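PDB 1ZYL: stress response kinase A from Escherichia coli, which phosphorylates itself and other proteins on serine and threonine residues using ATP, and probably counters stress linked to reactive oxygen species. Local coordinates for residues Glu151-Pro156 / Ala183-His188; Glu155-Phe160 / Ala177-Ile182. One frame throughout, in Å; residues are numbered along the deposited sequence.

Contact 1 of 2, residues Glu151-Pro156 / Ala183-His188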
# COMPACT_ATOMS: atom_id res chain seq x y z
N GLU A 151 11.86 7.84 -3.59
CA GLU A 151 11.50 6.80 -2.63
C GLU A 151 11.32 5.43 -3.25
O GLU A 151 11.65 4.41 -2.64
CB GLU A 151 10.19 7.18 -1.92
CG GLU A 151 9.75 6.18 -0.88
CD GLU A 151 8.39 6.52 -0.31
OE1 GLU A 151 8.06 6.04 0.80
OE2 GLU A 151 7.66 7.26 -0.99
N TYR A 152 10.78 5.40 -4.46
CA TYR A 152 10.53 4.14 -5.13
C TYR A 152 11.68 3.53 -5.89
O TYR A 152 11.79 2.31 -5.94
CB TYR A 152 9.30 4.28 -6.03
CG TYR A 152 8.01 4.15 -5.27
CD1 TYR A 152 7.51 5.20 -4.50
CD2 TYR A 152 7.32 2.94 -5.25
CE1 TYR A 152 6.35 5.05 -3.74
CE2 TYR A 152 6.17 2.77 -4.50
CZ TYR A 152 5.69 3.83 -3.74
OH TYR A 152 4.53 3.66 -3.02
N LEU A 153 12.56 4.35 -6.46
CA LEU A 153 13.69 3.83 -7.23
C LEU A 153 15.11 4.09 -6.71
O LEU A 153 15.84 3.16 -6.39
CB LEU A 153 13.62 4.33 -8.68
CG LEU A 153 12.37 4.00 -9.48
CD1 LEU A 153 12.53 4.52 -10.89
CD2 LEU A 153 12.15 2.52 -9.48
N ILE A 154 15.50 5.36 -6.65
CA ILE A 154 16.85 5.69 -6.22
C ILE A 154 17.24 5.23 -4.81
O ILE A 154 18.37 4.77 -4.62
CB ILE A 154 17.13 7.20 -6.38
CG1 ILE A 154 16.21 8.01 -5.48
CG2 ILE A 154 16.93 7.60 -7.84
CD1 ILE A 154 16.47 9.51 -5.56
N GLU A 155 16.34 5.35 -3.84
CA GLU A 155 16.66 4.92 -2.48
C GLU A 155 16.91 3.41 -2.44
O GLU A 155 17.93 2.95 -1.92
CB GLU A 155 15.55 5.30 -1.50
CG GLU A 155 15.71 6.68 -0.92
CD GLU A 155 14.75 6.93 0.23
OE1 GLU A 155 13.55 7.19 -0.03
OE2 GLU A 155 15.19 6.86 1.40
N PRO A 156 15.97 2.63 -2.98
CA PRO A 156 16.15 1.18 -2.98
C PRO A 156 17.47 0.80 -3.67
O PRO A 156 18.25 0.01 -3.14
CB PRO A 156 14.93 0.69 -3.74
CG PRO A 156 13.88 1.65 -3.30
CD PRO A 156 14.60 2.98 -3.39
N ALA A 183 16.20 3.28 -15.44
CA ALA A 183 16.41 4.19 -16.56
C ALA A 183 15.13 4.20 -17.40
O ALA A 183 14.64 5.26 -17.80
CB ALA A 183 17.59 3.74 -17.41
N ALA A 184 14.59 3.02 -17.66
CA ALA A 184 13.37 2.90 -18.44
C ALA A 184 12.18 3.59 -17.78
O ALA A 184 11.49 4.37 -18.42
CB ALA A 184 13.06 1.43 -18.69
N VAL A 185 11.94 3.30 -16.51
CA VAL A 185 10.82 3.93 -15.83
C VAL A 185 11.00 5.45 -15.77
O VAL A 185 10.05 6.20 -16.01
CB VAL A 185 10.62 3.35 -14.40
CG1 VAL A 185 11.94 3.18 -13.74
CG2 VAL A 185 9.75 4.25 -13.58
N THR A 186 12.22 5.91 -15.48
CA THR A 186 12.47 7.35 -15.43
C THR A 186 12.12 7.99 -16.77
O THR A 186 11.49 9.05 -16.82
CB THR A 186 13.96 7.66 -15.10
OG1 THR A 186 14.80 6.74 -15.80
CG2 THR A 186 14.25 7.56 -13.61
N ALA A 187 12.50 7.34 -17.86
CA ALA A 187 12.23 7.87 -19.19
C ALA A 187 10.74 7.98 -19.53
O ALA A 187 10.37 8.69 -20.45
CB ALA A 187 12.94 7.02 -20.26
N HIS A 188 9.89 7.28 -18.78
CA HIS A 188 8.46 7.34 -19.03
C HIS A 188 7.71 8.03 -17.90
O HIS A 188 6.50 8.18 -17.96
CB HIS A 188 7.89 5.93 -19.21
CG HIS A 188 8.49 5.17 -20.35
ND1 HIS A 188 8.16 5.42 -21.67
CD2 HIS A 188 9.41 4.18 -20.38
CE1 HIS A 188 8.86 4.61 -22.45
NE2 HIS A 188 9.62 3.85 -21.70
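Leu-153 and Val-185 carry the apolar packing between segments 151-156 and 183-188, reaching toward each other tip to tip. Methyl CD1 of Leu-153 lies 3.2 Å from CG1 and 3.9 Å from CG2 of Val-185, so one leucine methyl meets both branches of the valine. Leu-153 presents CD1 through an extended outer chain (chi2 -177°), and both residues are buried. At the margin of this pair, CG2 of Thr-186 lies 4.4 Å from CD1 of Leu-153, a looser approach. The nearest CA atoms, those of Leu-153 and Thr-186, are 9.0 Å apart, and the contacts within 4.5 Å are all between side-chain atoms. Helix 266-283 adds further apolar contacts: Val-275 touches Leu-153 and Met-272 touches Val-185.

This is helix-to-helix packing in the phosphotransferase (APH-type) kinase fold, away from the probable catalytic and magnesium-binding residues. Helix 149-161 has a wider pi-type turn at 151-154, the turn that bears Leu-153, and is kinked at Pro-156.

No hydrogen bond joins the two segments. The hydroxyl OG1 of Thr-186 is hydrogen-bonded to Ile-182 O, within its own helix.

Contact 2 of 2, residues Glu155-Phe160 / Ala177-Ile182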
# COMPACT_ATOMS: atom_id res chain seq x y z
N GLU A 155 16.34 5.35 -3.84
CA GLU A 155 16.66 4.92 -2.48
C GLU A 155 16.91 3.41 -2.44
O GLU A 155 17.93 2.95 -1.92
CB GLU A 155 15.55 5.30 -1.50
CG GLU A 155 15.71 6.68 -0.92
CD GLU A 155 14.75 6.93 0.23
OE1 GLU A 155 13.55 7.19 -0.03
OE2 GLU A 155 15.19 6.86 1.40
N PRO A 156 15.97 2.63 -2.98
CA PRO A 156 16.15 1.18 -2.98
C PRO A 156 17.47 0.80 -3.67
O PRO A 156 18.25 0.01 -3.14
CB PRO A 156 14.93 0.69 -3.74
CG PRO A 156 13.88 1.65 -3.30
CD PRO A 156 14.60 2.98 -3.39
N ARG A 157 17.73 1.36 -4.84
CA ARG A 157 18.96 1.05 -5.53
C ARG A 157 20.16 1.29 -4.63
O ARG A 157 21.15 0.58 -4.71
CB ARG A 157 19.11 1.88 -6.80
CG ARG A 157 20.44 1.65 -7.51
CD ARG A 157 20.59 0.19 -7.92
NE ARG A 157 21.95 -0.31 -7.76
CZ ARG A 157 23.02 0.19 -8.36
NH1 ARG A 157 24.21 -0.35 -8.15
NH2 ARG A 157 22.91 1.22 -9.18
N LYS A 158 20.07 2.31 -3.78
CA LYS A 158 21.17 2.62 -2.86
C LYS A 158 21.32 1.52 -1.82
O LYS A 158 22.42 1.14 -1.46
CB LYS A 158 20.93 3.95 -2.15
CG LYS A 158 21.06 5.17 -3.03
CD LYS A 158 20.82 6.44 -2.24
CE LYS A 158 20.83 7.66 -3.15
NZ LYS A 158 22.06 7.68 -4.01
N LEU A 159 20.19 1.02 -1.33
CA LEU A 159 20.23 -0.05 -0.36
C LEU A 159 20.84 -1.26 -1.06
O LEU A 159 21.81 -1.85 -0.57
CB LEU A 159 18.82 -0.38 0.11
CG LEU A 159 18.68 -1.23 1.37
CD1 LEU A 159 19.37 -0.51 2.51
CD2 LEU A 159 17.21 -1.47 1.70
N PHE A 160 20.29 -1.62 -2.21
CA PHE A 160 20.77 -2.75 -2.99
C PHE A 160 22.30 -2.80 -3.10
O PHE A 160 22.90 -3.87 -3.04
CB PHE A 160 20.18 -2.71 -4.41
CG PHE A 160 18.68 -2.89 -4.48
CD1 PHE A 160 18.02 -2.79 -5.70
CD2 PHE A 160 17.94 -3.14 -3.33
CE1 PHE A 160 16.64 -2.95 -5.78
CE2 PHE A 160 16.55 -3.30 -3.41
CZ PHE A 160 15.91 -3.20 -4.64
N ALA A 177 20.54 -5.07 -14.09
CA ALA A 177 19.15 -5.19 -14.49
C ALA A 177 18.34 -4.09 -13.79
O ALA A 177 17.38 -3.57 -14.36
CB ALA A 177 18.61 -6.56 -14.11
N THR A 178 18.72 -3.73 -12.57
CA THR A 178 18.00 -2.68 -11.86
C THR A 178 18.20 -1.32 -12.53
O THR A 178 17.24 -0.66 -12.93
CB THR A 178 18.42 -2.60 -10.38
OG1 THR A 178 17.95 -3.76 -9.69
CG2 THR A 178 17.83 -1.37 -9.72
N ASP A 179 19.46 -0.90 -12.65
CA ASP A 179 19.78 0.37 -13.29
C ASP A 179 18.98 0.49 -14.60
O ASP A 179 18.32 1.50 -14.86
CB ASP A 179 21.29 0.43 -13.57
CG ASP A 179 22.13 0.48 -12.30
OD1 ASP A 179 23.37 0.41 -12.39
OD2 ASP A 179 21.56 0.59 -11.20
N GLU A 180 19.05 -0.55 -15.42
CA GLU A 180 18.34 -0.58 -16.69
C GLU A 180 16.86 -0.34 -16.49
O GLU A 180 16.20 0.31 -17.30
CB GLU A 180 18.55 -1.93 -17.37
CG GLU A 180 19.68 -1.98 -18.39
CD GLU A 180 20.29 -3.37 -18.52
OE1 GLU A 180 19.56 -4.38 -18.37
OE2 GLU A 180 21.51 -3.46 -18.79
N LEU A 181 16.32 -0.88 -15.39
CA LEU A 181 14.91 -0.71 -15.12
C LEU A 181 14.62 0.70 -14.70
O LEU A 181 13.69 1.31 -15.21
CB LEU A 181 14.44 -1.69 -14.03
CG LEU A 181 12.92 -1.75 -13.83
CD1 LEU A 181 12.24 -2.09 -15.13
CD2 LEU A 181 12.57 -2.78 -12.78
N ILE A 182 15.41 1.25 -13.77
CA ILE A 182 15.13 2.62 -13.34
C ILE A 182 15.36 3.62 -14.48
O ILE A 182 14.78 4.70 -14.48
CB ILE A 182 15.92 3.03 -12.05
CG1 ILE A 182 17.27 3.65 -12.40
CG2 ILE A 182 16.11 1.83 -11.14
CD1 ILE A 182 17.21 5.16 -12.62
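The short helical segments 155-160 and 177-182 run antiparallel, their N-to-C directions 171° apart and their axes 11.1 Å apart at closest approach; the nearest CA atoms across them, Arg-157 CA and Thr-178 CA, are 7.4 Å apart. Arg-157 spans this gap. Its CG stands anti to the backbone N (chi1 176°), and bends farther along the chain bring the guanidinium to Asp-179. There NH2 of Arg-157 forms a salt bridge with OD2 of Asp-179 at 2.5 Å, whereas OD1 of Asp-179 is 3.3 Å from the same NH2. The guanidinium and carboxylate planes are inclined by 55°, so the two groups do not meet as a coplanar, two-pronged pair. NH1 of Arg-157 has a second acidic partner, Glu-161, and the cation is thus shared between the two helices.

The aliphatic part of Arg-157 adds apolar packing: its CD lies 3.6 Å from CG2 of Thr-178. The hydroxyl of Thr-178 is bonded to Phe-174 O in its own helix, and its OG1 lies 4.1 Å from CD1 of Phe-160. A leucine in place of Arg-157 would probably leave Asp-179 and Glu-161 without their shared positive partner.

Phe-160 also meets Phe-174 edge-to-face and touches Leu-175, which extends the antiparallel helical hairpin beyond the two segments. Helix 266-283 packs on one member of the hairpin through Pro-156 and Phe-160, while helix 300-316 packs on the other through Ala-177, Thr-178 and Leu-181.

From the N terminus, the chain runs through segment 151-156 and then 155-160, which share Glu-155 and Pro-156 on helix 149-161. It returns along helix 171-188, meeting 177-182 before 183-188. Contact 2 therefore closes the inner loop, with 16 residues between its segments, and contact 1 closes the outer one, with 26; the two are nested and do not cross. This order is that of an antiparallel hairpin. The contact centres are about 7 Å apart, and Leu-153 CD1 packs 3.9 Å from Ile-182 CB, joining them into one interface. Helix 266-283 touches both contacts, tying the hairpin to a later helix of the fold.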